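Long-range contact in glutamate receptor 1 (Adineta vaga, PDB 4IO2), which binds glutamate through its ligand-binding domain, the part crystallised here, and as a whole receptor probably works as a ligand-gated ion channel: residues Phe98-Ser103 / Asn224-Arg229. Residues are numbered along the deposited sequence; the frame is centred on the assembly and turned at random. Where two conformers were deposited one is given.
Sequences FSNSIS and NILSLR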
# COMPACT_ATOMS: atom_id res chain seq x y z
N PHE A 98 8.38 -0.40 9.97
CA PHE A 98 8.46 -0.75 8.57
C PHE A 98 8.58 0.51 7.74
O PHE A 98 7.96 1.52 8.03
CB PHE A 98 7.21 -1.52 8.13
CG PHE A 98 7.09 -2.90 8.71
CD1 PHE A 98 6.41 -3.11 9.89
CD2 PHE A 98 7.60 -3.99 8.03
CE1 PHE A 98 6.23 -4.39 10.38
CE2 PHE A 98 7.42 -5.25 8.50
CZ PHE A 98 6.76 -5.46 9.68
N SER A 99 9.35 0.41 6.68
CA SER A 99 9.41 1.45 5.68
C SER A 99 8.08 1.61 4.96
O SER A 99 7.20 0.78 5.05
CB SER A 99 10.48 1.12 4.64
OG SER A 99 10.07 0.11 3.73
N ASN A 100 7.96 2.68 4.19
CA ASN A 100 6.86 2.79 3.25
C ASN A 100 6.90 1.55 2.38
O ASN A 100 7.97 0.96 2.13
CB ASN A 100 6.98 4.07 2.43
CG ASN A 100 6.79 5.29 3.27
OD1 ASN A 100 7.70 6.08 3.45
ND2 ASN A 100 5.60 5.45 3.82
N SER A 101 5.73 1.13 1.92
CA SER A 101 5.59 -0.13 1.21
C SER A 101 6.41 -0.19 -0.07
O SER A 101 6.47 0.80 -0.83
CB SER A 101 4.11 -0.31 0.86
OG SER A 101 3.89 -1.27 -0.18
N ILE A 102 7.02 -1.36 -0.30
CA ILE A 102 7.67 -1.67 -1.57
C ILE A 102 6.75 -2.37 -2.57
O ILE A 102 7.06 -2.39 -3.77
CB ILE A 102 8.98 -2.47 -1.38
CG1 ILE A 102 8.73 -3.83 -0.73
CG2 ILE A 102 10.00 -1.62 -0.54
CD1 ILE A 102 10.04 -4.69 -0.72
N SER A 103 5.63 -2.92 -2.09
CA SER A 103 4.69 -3.64 -2.94
C SER A 103 3.38 -3.83 -2.22
O SER A 103 3.39 -4.00 -0.99
CB SER A 103 5.26 -5.04 -3.29
OG SER A 103 4.39 -5.77 -4.17
N ASN A 224 13.67 7.64 -0.41
CA ASN A 224 14.24 6.93 -1.51
C ASN A 224 13.34 5.81 -2.05
O ASN A 224 13.28 5.61 -3.27
CB ASN A 224 15.63 6.43 -1.15
CG ASN A 224 16.67 7.49 -1.31
OD1 ASN A 224 17.16 7.71 -2.42
ND2 ASN A 224 16.98 8.18 -0.23
N ILE A 225 12.68 5.05 -1.19
CA ILE A 225 11.71 4.08 -1.68
C ILE A 225 10.62 4.76 -2.49
O ILE A 225 10.27 4.27 -3.58
CB ILE A 225 11.08 3.28 -0.51
CG1 ILE A 225 12.12 2.41 0.14
CG2 ILE A 225 9.85 2.46 -0.99
CD1 ILE A 225 11.64 1.90 1.47
N LEU A 226 10.09 5.87 -2.00
CA LEU A 226 8.99 6.56 -2.69
C LEU A 226 9.48 7.12 -4.03
O LEU A 226 8.75 7.12 -4.99
CB LEU A 226 8.47 7.66 -1.79
CG LEU A 226 7.66 7.11 -0.60
CD1 LEU A 226 7.49 8.17 0.49
CD2 LEU A 226 6.32 6.60 -1.08
N SER A 227 10.72 7.56 -4.11
CA SER A 227 11.28 8.01 -5.36
C SER A 227 11.40 6.85 -6.35
O SER A 227 11.08 7.02 -7.54
CB SER A 227 12.65 8.66 -5.14
OG SER A 227 13.18 9.05 -6.37
N LEU A 228 11.84 5.67 -5.90
CA LEU A 228 11.86 4.51 -6.79
C LEU A 228 10.46 4.14 -7.27
O LEU A 228 10.28 3.70 -8.42
CB LEU A 228 12.50 3.30 -6.12
CG LEU A 228 13.99 3.37 -5.75
CD1 LEU A 228 14.46 2.05 -5.17
CD2 LEU A 228 14.85 3.74 -6.98
N ARG A 229 9.46 4.30 -6.42
CA ARG A 229 8.08 4.06 -6.81
C ARG A 229 7.67 5.06 -7.92
O ARG A 229 7.21 4.66 -9.01
CB ARG A 229 7.19 4.20 -5.54
CG ARG A 229 5.67 3.92 -5.71
CD ARG A 229 4.81 4.42 -4.49
NE ARG A 229 4.98 3.58 -3.30
CZ ARG A 229 4.28 3.70 -2.18
NH1 ARG A 229 3.34 4.61 -2.04
NH2 ARG A 229 4.55 2.89 -1.17
O HOH W 1 5.42 0.85 -3.80
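The irregular loop that leads from strand 97-98 into strand 103-112 runs past helix 218-230, with the CA atoms of I102 and I225 7.0 Å apart. I225 makes the van der Waals part of the contact. Its CG1 branch, anti to the carbonyl carbon, extends CD1 onto S99, where it lies 3.3 Å from S99 OG and packs tightly against CB. Its CG2 branch faces S101 O and meets I102 CG2 at 4.1 Å; the I102 side chain lies about 10 Å from bound glutamate. S99 OG, in the crowded position between backbone N and carbonyl carbon (chi1 75°), donates to N100 O at 2.8 Å from above the carbonyl plane and accepts a hydrogen bond from I209 N. An alanine here would probably loosen the loop, since both hydroxyl bonds would be lost with the OG contact on I225 CD1. The hydrogen-bonded part belongs to R229, whose chain bends at chi3 (-73°). R229 NH2 donates a nearly straight hydrogen bond (N-H...O 161°) to S101 O at 2.9 Å, on a carbonyl lone pair and within the guanidinium plane. A water donates to the same oxygen and weakly accepts from R229 NE, while L226 CD2 covers one guanidinium face. R229 NH1 hydrogen-bonds T206 OG1 of the second subunit. The contact ties the loop to helix 218-230 within the periplasmic-binding-protein-like fold of glutamate receptor ligand-binding domains.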